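Local coordinates for protein topoisomerase IV subunit A (Escherichia coli, PDB 1ZVT) that probably binds and wraps DNA through its C-terminal domain, helping the topoisomerase choose among DNA substrates during decatenation and supercoil removal, at residues Lys97-Thr111 and Leu164-Ile178. Sequence-based numbering, arbitrary orientation.
Sequences KLLMASDAGYGFVCT and LPQLSKGKGNKIINI
Gly107 O is gripped twice, by Asn173 N (2.9 Å) and by a water that also donates to Pro165 O and accepts from Asn173 ND2. Gly107 N reaches Asn173 O, completing an antiparallel hydrogen-bonded pair. On one flank Gly105 O takes Ile175 N at 2.8 Å and, weakly, Ile176 N; on the other, Val109 N donates to Pro165 O and Leu167 N to Val109 O. Between these bridges the 164–178 chain bows outward around Phe108. The CA of Gly172 meets that ring's edge, Leu167 CB packs on Phe108 CB at 3.9 Å, and the backbone from Leu167 to Gly170 passes obliquely round the ring, Gly170 O lying 3.5 Å from Phe108 CE2, while Met100 CB lies over one face. Lys171, its chain extended with CG anti to the backbone N (chi1 179°), lays CE over the centre of one face of Tyr106, 3.5 Å from the ring centroid, while NZ makes a cation-pi contact at 4.1 Å. Lys174, bent at chi3 (-69°), crosses the tyrosine obliquely and brings CE to 3.5 Å from Tyr106 OH. A leucine in place of Tyr106 would probably leave the Lys171 ammonium without its aromatic partner and the water joining the phenol to Ile178 O short of a ligand. Inward, Leu164 CD2 presses tightly on Leu99 CD1 (3.3 Å), and Ile175 CD1 reaches Ala101 CB, in a core shared with Leu147 and Leu193. The contact illustrates how a strand supplied from beyond the next hairpin, 173–174, edges the neighbouring blade of 97–101 and 106–111, the strand exchange characteristic of the beta-pinwheel fold.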
loop_
_atom_site.group_PDB
_atom_site.type_symbol
_atom_site.label_atom_id
_atom_site.label_comp_id
_atom_site.label_asym_id
_atom_site.label_seq_id
_atom_site.Cartn_x
_atom_site.Cartn_y
_atom_site.Cartn_z
ATOM N N LYS A 97 1.864 7.978 10.450
ATOM C CA LYS A 97 2.435 8.306 9.137
ATOM C C LYS A 97 2.384 7.148 8.155
ATOM O O LYS A 97 2.608 5.990 8.534
ATOM C CB LYS A 97 3.878 8.790 9.290
ATOM C CG LYS A 97 4.008 10.118 10.058
ATOM C CD LYS A 97 3.830 11.313 9.130
ATOM C CE LYS A 97 3.793 12.642 9.881
ATOM N NZ LYS A 97 5.138 13.055 10.404
ATOM N N LEU A 98 2.119 7.483 6.887
ATOM C CA LEU A 98 1.983 6.496 5.812
ATOM C C LEU A 98 2.731 6.993 4.609
ATOM O O LEU A 98 2.867 8.210 4.415
ATOM C CB LEU A 98 0.513 6.363 5.396
ATOM C CG LEU A 98 -0.531 6.115 6.474
ATOM C CD1 LEU A 98 -1.925 6.214 5.879
ATOM C CD2 LEU A 98 -0.290 4.716 7.040
ATOM N N LEU A 99 3.209 6.064 3.794
ATOM C CA LEU A 99 3.789 6.426 2.501
ATOM C C LEU A 99 2.790 6.081 1.398
ATOM O O LEU A 99 2.438 4.907 1.231
ATOM C CB LEU A 99 5.107 5.663 2.287
ATOM C CG LEU A 99 5.771 5.685 0.910
ATOM C CD1 LEU A 99 6.134 7.126 0.534
ATOM C CD2 LEU A 99 7.021 4.801 0.902
ATOM N N MET A 100 2.397 7.091 0.617
ATOM C CA MET A 100 1.500 6.919 -0.533
ATOM C C MET A 100 2.300 7.134 -1.801
ATOM O O MET A 100 3.142 8.034 -1.854
ATOM C CB MET A 100 0.368 7.955 -0.502
ATOM C CG MET A 100 -0.594 7.829 0.671
ATOM S SD MET A 100 -1.430 6.216 0.773
ATOM C CE MET A 100 -2.081 5.981 -0.853
ATOM N N ALA A 101 2.052 6.318 -2.827
ATOM C CA ALA A 101 2.835 6.430 -4.054
ATOM C C ALA A 101 2.130 5.804 -5.234
ATOM O O ALA A 101 1.216 4.966 -5.075
ATOM C CB ALA A 101 4.224 5.789 -3.860
ATOM N N SER A 102 2.555 6.219 -6.425
ATOM C CA SER A 102 2.103 5.579 -7.661
ATOM C C SER A 102 3.272 4.871 -8.347
ATOM O O SER A 102 4.459 5.172 -8.105
ATOM C CB SER A 102 1.518 6.628 -8.611
ATOM O OG SER A 102 2.560 7.455 -9.110
ATOM N N ASP A 103 2.956 3.959 -9.258
ATOM C CA ASP A 103 4.025 3.230 -9.937
ATOM C C ASP A 103 4.707 4.068 -11.025
ATOM O O ASP A 103 5.645 3.612 -11.654
ATOM C CB ASP A 103 3.539 1.875 -10.493
ATOM C CG ASP A 103 2.588 2.003 -11.646
ATOM O OD1 ASP A 103 2.179 3.125 -12.029
ATOM O OD2 ASP A 103 2.199 0.934 -12.168
ATOM N N ALA A 104 4.274 5.312 -11.192
ATOM C CA ALA A 104 5.052 6.256 -12.004
ATOM C C ALA A 104 6.278 6.785 -11.235
ATOM O O ALA A 104 7.108 7.493 -11.808
ATOM C CB ALA A 104 4.132 7.426 -12.444
ATOM N N GLY A 105 6.369 6.479 -9.941
ATOM C CA GLY A 105 7.529 6.851 -9.123
ATOM C C GLY A 105 7.382 8.170 -8.383
ATOM O O GLY A 105 8.396 8.800 -8.017
ATOM N N TYR A 106 6.132 8.591 -8.180
ATOM C CA TYR A 106 5.817 9.789 -7.400
ATOM C C TYR A 106 5.073 9.411 -6.131
ATOM O O TYR A 106 4.339 8.445 -6.114
ATOM C CB TYR A 106 4.942 10.734 -8.238
ATOM C CG TYR A 106 5.704 11.362 -9.386
ATOM C CD1 TYR A 106 5.870 10.687 -10.597
ATOM C CD2 TYR A 106 6.260 12.618 -9.243
ATOM C CE1 TYR A 106 6.591 11.272 -11.665
ATOM C CE2 TYR A 106 6.980 13.211 -10.281
ATOM C CZ TYR A 106 7.148 12.527 -11.477
ATOM O OH TYR A 106 7.844 13.124 -12.497
ATOM N N GLY A 107 5.256 10.178 -5.063
ATOM C CA GLY A 107 4.474 9.942 -3.861
ATOM C C GLY A 107 4.707 10.931 -2.750
ATOM O O GLY A 107 5.334 11.988 -2.942
ATOM N N PHE A 108 4.184 10.614 -1.578
ATOM C CA PHE A 108 4.284 11.556 -0.466
ATOM C C PHE A 108 4.077 10.871 0.847
ATOM O O PHE A 108 3.516 9.782 0.921
ATOM C CB PHE A 108 3.292 12.734 -0.650
ATOM C CG PHE A 108 1.837 12.322 -0.822
ATOM C CD1 PHE A 108 1.012 12.181 0.288
ATOM C CD2 PHE A 108 1.288 12.111 -2.096
ATOM C CE1 PHE A 108 -0.352 11.797 0.145
ATOM C CE2 PHE A 108 -0.052 11.739 -2.245
ATOM C CZ PHE A 108 -0.870 11.570 -1.117
ATOM N N VAL A 109 4.529 11.521 1.909
ATOM C CA VAL A 109 4.205 11.042 3.246
ATOM C C VAL A 109 2.937 11.770 3.685
ATOM O O VAL A 109 2.775 12.961 3.403
ATOM C CB VAL A 109 5.357 11.332 4.234
ATOM C CG1 VAL A 109 4.961 10.942 5.636
ATOM C CG2 VAL A 109 6.619 10.541 3.819
ATOM N N CYS A 110 2.025 11.061 4.340
ATOM C CA CYS A 110 0.834 11.694 4.919
ATOM C C CYS A 110 0.495 11.007 6.236
ATOM O O CYS A 110 1.265 10.168 6.699
ATOM C CB CYS A 110 -0.369 11.663 3.966
ATOM S SG CYS A 110 -1.034 10.012 3.549
ATOM N N THR A 111 -0.610 11.409 6.864
ATOM C CA THR A 111 -1.103 10.686 8.032
ATOM C C THR A 111 -2.396 9.949 7.668
ATOM O O THR A 111 -3.038 10.257 6.661
ATOM C CB THR A 111 -1.406 11.617 9.225
ATOM O OG1 THR A 111 -2.438 12.538 8.857
ATOM C CG2 THR A 111 -0.132 12.376 9.690
ATOM N N LEU A 164 11.279 12.530 1.763
ATOM C CA LEU A 164 10.098 12.691 0.946
ATOM C C LEU A 164 9.096 13.652 1.607
ATOM O O LEU A 164 8.620 13.385 2.728
ATOM C CB LEU A 164 9.445 11.322 0.721
ATOM C CG LEU A 164 8.299 11.289 -0.292
ATOM C CD1 LEU A 164 8.740 11.693 -1.687
ATOM C CD2 LEU A 164 7.729 9.901 -0.315
ATOM N N PRO A 165 8.784 14.780 0.936
ATOM C CA PRO A 165 7.894 15.774 1.539
ATOM C C PRO A 165 6.530 15.223 1.919
ATOM O O PRO A 165 5.978 14.348 1.234
ATOM C CB PRO A 165 7.761 16.845 0.441
ATOM C CG PRO A 165 9.041 16.752 -0.329
ATOM C CD PRO A 165 9.287 15.240 -0.378
ATOM N N GLN A 166 6.012 15.739 3.033
ATOM C CA GLN A 166 4.673 15.420 3.501
ATOM C C GLN A 166 3.617 16.256 2.777
ATOM O O GLN A 166 3.773 17.462 2.627
ATOM C CB GLN A 166 4.590 15.605 5.024
ATOM C CG GLN A 166 3.223 15.278 5.612
ATOM C CD GLN A 166 3.213 15.172 7.127
ATOM O OE1 GLN A 166 4.245 15.316 7.785
ATOM N NE2 GLN A 166 2.039 14.894 7.688
ATOM N N LEU A 167 2.559 15.601 2.314
ATOM C CA LEU A 167 1.423 16.249 1.655
ATOM C C LEU A 167 0.128 15.633 2.173
ATOM O O LEU A 167 0.156 14.572 2.810
ATOM C CB LEU A 167 1.500 16.061 0.132
ATOM C CG LEU A 167 2.650 16.733 -0.626
ATOM C CD1 LEU A 167 2.624 16.273 -2.075
ATOM C CD2 LEU A 167 2.616 18.291 -0.525
ATOM N N SER A 168 -1.003 16.283 1.909
ATOM C CA SER A 168 -2.308 15.723 2.317
ATOM C C SER A 168 -2.987 15.052 1.137
ATOM O O SER A 168 -3.957 14.315 1.312
ATOM C CB SER A 168 -3.226 16.804 2.892
ATOM O OG SER A 168 -3.453 17.801 1.921
ATOM N N LYS A 169 -2.488 15.340 -0.062
ATOM C CA LYS A 169 -2.981 14.741 -1.297
ATOM C C LYS A 169 -2.130 15.217 -2.476
ATOM O O LYS A 169 -1.257 16.090 -2.311
ATOM C CB LYS A 169 -4.444 15.145 -1.532
ATOM C CG LYS A 169 -4.614 16.651 -1.765
ATOM C CD LYS A 169 -6.098 17.059 -1.880
ATOM C CE LYS A 169 -6.227 18.500 -2.357
ATOM N NZ LYS A 169 -5.260 19.445 -1.692
ATOM N N GLY A 170 -2.407 14.665 -3.658
ATOM C CA GLY A 170 -1.824 15.145 -4.927
ATOM C C GLY A 170 -1.079 14.063 -5.678
ATOM O O GLY A 170 -1.140 12.869 -5.321
ATOM N N LYS A 171 -0.363 14.476 -6.718
ATOM C CA LYS A 171 0.497 13.547 -7.448
ATOM C C LYS A 171 1.651 13.089 -6.568
ATOM O O LYS A 171 2.106 11.942 -6.678
ATOM C CB LYS A 171 1.042 14.235 -8.698
ATOM C CG LYS A 171 1.980 13.394 -9.543
ATOM C CD LYS A 171 2.625 14.281 -10.623
ATOM C CE LYS A 171 3.493 13.491 -11.592
ATOM N NZ LYS A 171 4.013 14.367 -12.706
ATOM N N GLY A 172 2.116 13.981 -5.690
ATOM C CA GLY A 172 3.334 13.747 -4.942
ATOM C C GLY A 172 4.582 14.238 -5.653
ATOM O O GLY A 172 4.530 14.795 -6.768
ATOM N N ASN A 173 5.715 14.045 -4.995
ATOM C CA ASN A 173 6.999 14.451 -5.555
ATOM C C ASN A 173 7.754 13.199 -5.997
ATOM O O ASN A 173 7.415 12.090 -5.584
ATOM C CB ASN A 173 7.791 15.203 -4.496
ATOM C CG ASN A 173 7.149 16.528 -4.129
ATOM O OD1 ASN A 173 7.086 17.437 -4.957
ATOM N ND2 ASN A 173 6.651 16.635 -2.906
ATOM N N LYS A 174 8.766 13.374 -6.843
ATOM C CA LYS A 174 9.510 12.248 -7.381
ATOM C C LYS A 174 10.255 11.479 -6.287
ATOM O O LYS A 174 11.018 12.057 -5.489
ATOM C CB LYS A 174 10.506 12.741 -8.447
ATOM C CG LYS A 174 11.121 11.612 -9.261
ATOM C CD LYS A 174 11.998 12.152 -10.399
ATOM C CE LYS A 174 11.151 12.833 -11.470
ATOM N NZ LYS A 174 12.014 13.508 -12.501
ATOM N N ILE A 175 10.030 10.166 -6.265
ATOM C CA ILE A 175 10.757 9.223 -5.414
ATOM C C ILE A 175 11.980 8.708 -6.175
ATOM O O ILE A 175 13.102 8.775 -5.688
ATOM C CB ILE A 175 9.824 8.046 -5.029
ATOM C CG1 ILE A 175 8.737 8.560 -4.080
ATOM C CG2 ILE A 175 10.606 6.863 -4.415
ATOM C CD1 ILE A 175 7.569 7.580 -3.876
ATOM N N ILE A 176 11.739 8.203 -7.384
ATOM C CA ILE A 176 12.782 7.649 -8.226
ATOM C C ILE A 176 12.489 8.074 -9.663
ATOM O O ILE A 176 11.327 8.148 -10.063
ATOM C CB ILE A 176 12.846 6.096 -8.051
ATOM C CG1 ILE A 176 13.958 5.477 -8.902
ATOM C CG2 ILE A 176 11.504 5.451 -8.395
ATOM C CD1 ILE A 176 14.314 4.039 -8.516
ATOM N N ASN A 177 13.523 8.389 -10.437
ATOM C CA ASN A 177 13.278 8.889 -11.790
ATOM C C ASN A 177 12.946 7.782 -12.767
ATOM O O ASN A 177 13.764 6.909 -13.030
ATOM C CB ASN A 177 14.468 9.672 -12.328
ATOM C CG ASN A 177 14.143 10.344 -13.650
ATOM O OD1 ASN A 177 14.772 10.069 -14.678
ATOM N ND2 ASN A 177 13.154 11.220 -13.630
ATOM N N ILE A 178 11.720 7.807 -13.254
ATOM C CA ILE A 178 11.276 6.927 -14.331
ATOM C C ILE A 178 10.690 7.868 -15.397
ATOM O O ILE A 178 9.763 8.627 -15.116
ATOM C CB ILE A 178 10.216 5.938 -13.831
ATOM C CG1 ILE A 178 10.782 5.152 -12.617
ATOM C CG2 ILE A 178 9.785 4.977 -14.964
ATOM C CD1 ILE A 178 9.797 4.257 -11.950
HETATM O O HOH W 1 1.417 9.899 -8.417
HETATM O O HOH W 2 7.078 8.490 -14.344
HETATM O O HOH W 3 9.459 9.319 -11.754
HETATM O O HOH W 4 5.240 12.695 -14.639
HETATM O O HOH W 5 9.449 11.091 -13.704
HETATM O O HOH W 6 6.299 14.152 -1.465
#